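Local coordinates for uncharacterized conserved protein (Methanopyrus kandleri AV19, PDB 2QYA), which is of unknown function but belongs to the DUF424 family of conserved proteins and pairs with a second copy of itself in the crystal, at residues A4-L8 with A20-E24; A55-R60 with V84-L90; A76-C82 with V102-Q106. The protein carries 2 engineered substitutions. All coordinates share one frame. Residue numbers count along the deposited sequence, not the author numbering.

Contact 1. Residues A4-L8 with A20-E24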
# COMPACT_ATOMS: atom_id res chain seq x y z
N ALA A 4 11.10 -1.73 25.34
CA ALA A 4 11.35 -0.96 24.10
C ALA A 4 10.73 -1.69 22.89
O ALA A 4 11.32 -2.65 22.38
CB ALA A 4 12.82 -0.84 23.91
N ARG A 5 9.55 -1.25 22.45
CA ARG A 5 8.78 -2.05 21.48
C ARG A 5 8.31 -1.30 20.23
O ARG A 5 7.87 -0.16 20.28
CB ARG A 5 7.55 -2.70 22.15
CG ARG A 5 7.83 -3.79 23.19
CD ARG A 5 8.10 -5.14 22.55
NE ARG A 5 8.11 -6.19 23.55
CZ ARG A 5 7.10 -7.03 23.80
NH1 ARG A 5 5.96 -6.97 23.12
NH2 ARG A 5 7.25 -7.93 24.75
N VAL A 6 8.34 -2.00 19.11
CA VAL A 6 7.81 -1.45 17.88
C VAL A 6 6.60 -2.26 17.37
O VAL A 6 6.64 -3.49 17.39
CB VAL A 6 8.95 -1.39 16.85
CG1 VAL A 6 9.23 -2.77 16.26
CG2 VAL A 6 8.67 -0.40 15.79
N LEU A 7 5.55 -1.59 16.89
CA LEU A 7 4.41 -2.26 16.22
C LEU A 7 4.66 -2.52 14.72
O LEU A 7 5.01 -1.59 13.94
CB LEU A 7 3.13 -1.43 16.39
CG LEU A 7 2.79 -0.97 17.82
CD1 LEU A 7 1.71 0.08 17.84
CD2 LEU A 7 2.41 -2.17 18.69
N LEU A 8 4.53 -3.78 14.31
CA LEU A 8 4.65 -4.14 12.90
C LEU A 8 3.31 -4.64 12.37
O LEU A 8 2.69 -5.57 12.92
CB LEU A 8 5.75 -5.17 12.69
CG LEU A 8 6.05 -5.71 11.28
CD1 LEU A 8 6.36 -4.64 10.23
CD2 LEU A 8 7.23 -6.65 11.38
N ALA A 20 4.08 -1.56 7.77
CA ALA A 20 4.01 -0.36 8.60
C ALA A 20 4.61 -0.62 10.00
O ALA A 20 4.30 -1.61 10.66
CB ALA A 20 2.58 0.16 8.71
N LEU A 21 5.44 0.31 10.45
CA LEU A 21 6.13 0.17 11.72
C LEU A 21 5.80 1.40 12.49
O LEU A 21 5.80 2.50 11.93
CB LEU A 21 7.64 0.09 11.51
CG LEU A 21 8.22 -1.16 10.88
CD1 LEU A 21 9.38 -0.79 9.98
CD2 LEU A 21 8.70 -2.10 11.96
N CYS A 22 5.50 1.24 13.77
CA CYS A 22 5.22 2.39 14.62
C CYS A 22 5.77 2.12 16.01
O CYS A 22 5.61 1.01 16.53
CB CYS A 22 3.71 2.62 14.69
SG CYS A 22 3.12 4.11 15.46
N ASP A 23 6.40 3.13 16.62
CA ASP A 23 6.76 3.02 18.05
C ASP A 23 5.49 2.80 18.88
O ASP A 23 4.49 3.49 18.71
CB ASP A 23 7.54 4.26 18.54
CG ASP A 23 8.94 4.33 17.96
OD1 ASP A 23 9.17 3.73 16.87
OD2 ASP A 23 9.82 4.97 18.59
N GLU A 24 5.53 1.81 19.75
CA GLU A 24 4.38 1.44 20.55
C GLU A 24 3.90 2.61 21.39
O GLU A 24 2.70 2.87 21.45
CB GLU A 24 4.73 0.25 21.42
CG GLU A 24 3.57 -0.51 22.01
CD GLU A 24 4.08 -1.58 22.94
OE1 GLU A 24 4.72 -1.21 23.94
OE2 GLU A 24 3.88 -2.78 22.66

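Contact 2. Residues A55-R60 with V84-L90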
# COMPACT_ATOMS: atom_id res chain seq x y z
N ALA A 55 11.78 -7.13 14.66
CA ALA A 55 11.12 -6.37 13.60
C ALA A 55 12.01 -6.27 12.34
O ALA A 55 11.55 -6.57 11.23
CB ALA A 55 10.69 -5.00 14.10
N ALA A 56 13.28 -5.89 12.53
CA ALA A 56 14.26 -5.84 11.44
C ALA A 56 14.37 -7.14 10.66
O ALA A 56 14.43 -7.12 9.42
CB ALA A 56 15.65 -5.41 11.97
N LYS A 57 14.36 -8.26 11.38
CA LYS A 57 14.41 -9.58 10.74
C LYS A 57 13.16 -9.81 9.87
O LYS A 57 13.28 -10.20 8.71
CB LYS A 57 14.60 -10.68 11.78
CG LYS A 57 14.44 -12.10 11.28
CD LYS A 57 14.98 -13.13 12.29
CE LYS A 57 14.70 -14.58 11.82
NZ LYS A 57 13.24 -14.95 12.02
N LYS A 58 11.97 -9.55 10.42
CA LYS A 58 10.72 -9.73 9.66
C LYS A 58 10.62 -8.81 8.43
O LYS A 58 10.08 -9.21 7.40
CB LYS A 58 9.48 -9.54 10.55
CG LYS A 58 8.68 -10.83 10.85
CD LYS A 58 9.45 -11.83 11.75
CE LYS A 58 8.59 -13.08 12.17
NZ LYS A 58 7.45 -12.76 13.10
N ILE A 59 11.11 -7.59 8.57
CA ILE A 59 11.13 -6.61 7.48
C ILE A 59 12.03 -7.10 6.35
O ILE A 59 11.59 -7.17 5.22
CB ILE A 59 11.51 -5.17 7.99
CG1 ILE A 59 10.26 -4.33 8.13
CG2 ILE A 59 12.43 -4.46 7.06
CD1 ILE A 59 9.37 -4.81 9.15
N ARG A 60 13.25 -7.50 6.69
CA ARG A 60 14.15 -8.15 5.74
C ARG A 60 13.47 -9.29 5.01
O ARG A 60 13.58 -9.39 3.79
CB ARG A 60 15.37 -8.73 6.44
CG ARG A 60 16.46 -7.76 6.74
CD ARG A 60 17.70 -8.51 7.24
NE ARG A 60 18.57 -7.61 8.00
CZ ARG A 60 18.70 -7.59 9.33
NH1 ARG A 60 18.05 -8.47 10.11
NH2 ARG A 60 19.52 -6.70 9.89
N VAL A 84 14.80 0.59 13.02
CA VAL A 84 14.51 -0.74 12.47
C VAL A 84 14.73 -0.76 10.97
O VAL A 84 15.31 -1.70 10.44
CB VAL A 84 13.05 -1.21 12.79
CG1 VAL A 84 12.69 -2.46 11.97
CG2 VAL A 84 12.89 -1.50 14.30
N VAL A 85 14.23 0.26 10.27
CA VAL A 85 14.38 0.31 8.82
C VAL A 85 15.87 0.38 8.44
O VAL A 85 16.31 -0.31 7.52
CB VAL A 85 13.58 1.48 8.20
CG1 VAL A 85 13.78 1.51 6.69
CG2 VAL A 85 12.08 1.35 8.56
N VAL A 86 16.64 1.18 9.19
CA VAL A 86 18.10 1.32 9.01
C VAL A 86 18.78 -0.02 9.31
O VAL A 86 19.61 -0.51 8.52
CB VAL A 86 18.73 2.46 9.93
CG1 VAL A 86 20.27 2.55 9.80
CG2 VAL A 86 18.15 3.79 9.62
N ASP A 87 18.40 -0.63 10.42
CA ASP A 87 19.08 -1.86 10.81
C ASP A 87 18.77 -3.03 9.90
O ASP A 87 19.52 -4.01 9.88
CB ASP A 87 18.79 -2.24 12.25
CG ASP A 87 20.01 -2.72 12.97
OD1 ASP A 87 20.56 -1.92 13.77
OD2 ASP A 87 20.46 -3.86 12.71
N ALA A 88 17.67 -2.93 9.18
CA ALA A 88 17.34 -3.93 8.16
C ALA A 88 18.14 -3.73 6.87
O ALA A 88 18.08 -4.57 5.98
CB ALA A 88 15.83 -3.94 7.88
N GLY A 89 18.88 -2.62 6.78
CA GLY A 89 19.71 -2.28 5.61
C GLY A 89 18.90 -1.65 4.49
O GLY A 89 19.32 -1.64 3.33
N LEU A 90 17.74 -1.10 4.84
CA LEU A 90 16.79 -0.65 3.85
C LEU A 90 16.93 0.84 3.56
O LEU A 90 16.56 1.30 2.48
CB LEU A 90 15.36 -0.98 4.33
CG LEU A 90 14.54 -2.15 3.75
CD1 LEU A 90 15.31 -3.19 2.94
CD2 LEU A 90 13.73 -2.81 4.85

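Contact 3. Residues A76-C82 with V102-Q106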
# COMPACT_ATOMS: atom_id res chain seq x y z
N ALA A 76 7.42 3.96 8.26
CA ALA A 76 7.87 3.88 9.65
C ALA A 76 7.76 5.22 10.36
O ALA A 76 8.16 6.26 9.83
CB ALA A 76 9.29 3.30 9.70
N LEU A 77 7.13 5.21 11.53
CA LEU A 77 6.95 6.38 12.35
C LEU A 77 7.52 6.15 13.77
O LEU A 77 7.05 5.25 14.52
CB LEU A 77 5.46 6.76 12.41
CG LEU A 77 5.09 8.00 13.24
CD1 LEU A 77 5.52 9.33 12.56
CD2 LEU A 77 3.59 8.00 13.62
N GLY A 78 8.48 7.00 14.15
CA GLY A 78 9.17 6.91 15.44
C GLY A 78 10.64 6.58 15.34
O GLY A 78 11.11 6.02 14.35
N GLU A 79 11.37 6.95 16.39
CA GLU A 79 12.81 6.78 16.47
C GLU A 79 13.22 5.31 16.39
O GLU A 79 14.09 4.95 15.61
CB GLU A 79 13.30 7.40 17.79
CG GLU A 79 14.76 7.13 18.13
CD GLU A 79 15.28 8.05 19.22
OE1 GLU A 79 14.46 8.67 19.95
OE2 GLU A 79 16.54 8.16 19.35
N LEU A 80 12.59 4.47 17.20
CA LEU A 80 12.84 3.04 17.16
C LEU A 80 12.42 2.43 15.83
O LEU A 80 13.16 1.66 15.25
CB LEU A 80 12.08 2.36 18.32
CG LEU A 80 12.60 1.00 18.79
CD1 LEU A 80 14.00 1.18 19.42
CD2 LEU A 80 11.62 0.30 19.76
N ALA A 81 11.23 2.78 15.35
CA ALA A 81 10.75 2.27 14.04
C ALA A 81 11.67 2.62 12.86
O ALA A 81 11.89 1.80 11.96
CB ALA A 81 9.31 2.75 13.74
N CYS A 82 12.21 3.83 12.85
CA CYS A 82 13.11 4.19 11.75
C CYS A 82 14.46 3.50 11.88
O CYS A 82 15.07 3.11 10.86
CB CYS A 82 13.21 5.70 11.60
SG CYS A 82 11.63 6.36 11.06
N VAL A 102 8.88 14.00 14.93
CA VAL A 102 9.09 12.55 15.11
C VAL A 102 9.68 11.93 13.84
O VAL A 102 9.19 12.21 12.76
CB VAL A 102 7.76 11.82 15.46
CG1 VAL A 102 8.02 10.33 15.68
CG2 VAL A 102 7.12 12.42 16.71
N PRO A 103 10.72 11.09 13.97
CA PRO A 103 11.29 10.48 12.76
C PRO A 103 10.26 9.71 11.92
O PRO A 103 9.36 9.06 12.46
CB PRO A 103 12.37 9.55 13.31
CG PRO A 103 12.75 10.15 14.66
CD PRO A 103 11.45 10.69 15.19
N HIS A 104 10.41 9.80 10.61
CA HIS A 104 9.47 9.20 9.68
C HIS A 104 10.22 8.82 8.43
O HIS A 104 11.11 9.53 8.01
CB HIS A 104 8.35 10.18 9.36
CG HIS A 104 7.32 9.64 8.41
ND1 HIS A 104 7.26 10.02 7.08
CD2 HIS A 104 6.28 8.80 8.60
CE1 HIS A 104 6.25 9.42 6.50
NE2 HIS A 104 5.63 8.67 7.39
N VAL A 105 9.89 7.65 7.88
CA VAL A 105 10.36 7.26 6.56
C VAL A 105 9.23 6.57 5.77
O VAL A 105 8.44 5.80 6.33
CB VAL A 105 11.67 6.44 6.58
CG1 VAL A 105 11.45 4.95 6.95
CG2 VAL A 105 12.38 6.56 5.19
N GLN A 106 9.15 6.91 4.47
CA GLN A 106 8.31 6.22 3.49
C GLN A 106 9.17 5.76 2.30
O GLN A 106 9.96 6.56 1.74
CB GLN A 106 7.18 7.14 3.06
CG GLN A 106 5.99 6.42 2.39
CD GLN A 106 4.63 6.96 2.85
OE1 GLN A 106 3.60 6.33 2.65
NE2 GLN A 106 4.63 8.13 3.48

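Contact 1. Residues A4-L8 with A20-E24
Strands 6-8 and 20-23 run antiparallel, their axes 4.5 Å apart at closest and their directions 158° apart. L7 and C22 form the hydrogen-bonded pair, L7 N to C22 O at 2.6 Å and C22 N to L7 O at 2.9 Å; V6-D23 and L8-L21 are the flanking non-hydrogen-bonded pairs. Past the strand ends E24 N donates to R5 O (3.1 Å). Within the pairing, L21 CA approaches L7 O at 3.0 Å in a CA-H...O contact. These are the open ends of the beta hairpin made by strands 6-13 and 16-23, inside the mixed main sheet. V6, L8 and L21 share the face packed against helices 52-66 and 79-87; L21 CD2 lies 3.9 Å from L8 CD1 and 4.2 Å from V6 CG2. D23, on that same face, accepts hydrogen bonds from the backbone of L80 and A81. L7 and C22 occupy the other face, with L7 CD2 also 3.9 Å from E24 CG. The carboxylate of E24 and the guanidinium of R5 both hydrogen-bond to S49.

Contact 2. Residues A55-R60 with V84-L90
A55 opens a helix-helix contact in which helix 52-66 meets the C-terminal end of helix 79-87 and the Schellman motif that closes it, both helices lying on the same face of the main sheet. A55 CB sits 3.9 Å from V84 CG1, at the buried edge where V84 and A55 also touch L21 of strand 16-23. A56 is the closest point between the backbones: its CA is 4.9 Å from A88 CA, an approach that two small side chains permit, with A56 CB 4.3 Å from A88 CB and 4.2 Å from V84 CG1. One turn beyond A55, I59 points toward A88 and L90, placing CG2 3.5 Å from A88 CB. G89 lets the chain turn with a positive phi, held by G89 N to V86 O (2.8 Å) and L90 N to V85 O (3.1 Å). R60 lies along the exposed side, its CG 4.0 Å from A88 CB and its NH2 2.7 Å from D87 O.

Contact 3. Residues A76-C82 with V102-Q106
This is an antiparallel strand pairing that runs straight into a helix start: the end of strand 71-77 and the first turn of helix 79-87 meet the beginning of strand 103-109, its neighbour in the main sheet. A76 and V105 form the hydrogen-bonded pair, with A76 N to V105 O at 2.9 Å and V105 N to A76 O at 3.0 Å. L77 and H104 follow as a non-hydrogen-bonded pair, CA atoms 4.6 Å apart, and the nearly straight bond from G78 N to P103 O (2.8 Å) carries the pairing to the point where the chain leaves the sheet. G78 is the N-cap residue of the helix, and its O accepts C82 N at 2.9 Å. Its backbone angles would jam a CB against the preceding carbonyl, and glycine avoids that clash; V102 CG1 comes within 3.6 Å of G78 CA.

Side chains divide between the two faces. A76 and V105 (CB to CG1, 3.9 Å) face helix 79-87, where both touch V85, and C82 reaches back from the helix, its SG 4.0 Å from P103 CB and 4.3 Å from V105 CG1. On the other face L77 CD1 lies 4.1 Å from both V102 CG1 and H104 CD2. H104 NE2 hydrogen-bonds to D15 of the second subunit, and Q106 OE1 to T71 of that subunit, so strand 103-109 also serves the dimer. From strand 71-77 the chain passes through helix 79-87 to strand 97-98, parallel to 71-77; strand 103-109 lies between, antiparallel to both: a beta-alpha-beta crossover with one intervening strand in a mixed sheet.

How the contacts relate
From the N terminus, contact 1 closes first, bringing 4-8 and 20-24 together at the open end of hairpin 6-13/16-23, whose remaining strand residues and turn lie between the segments. Contacts 2 and 3 come later and cross: 55-60, 76-82, 84-90 and 102-106 alternate along the chain, so each closes a loop that contains one segment of the other. Contact 1 joins contact 3 within the sheet, where strands 16-23 and 71-77 are neighbours and L21 O lies 3.0 Å from L77 N; D23 OD1, 2.7 Å from A81 N, ties in the helix start. Contact 2 sits over both: L8 and V6 pack on helix 52-66, while V85 of helix 79-87 meets L21, A76 and V105.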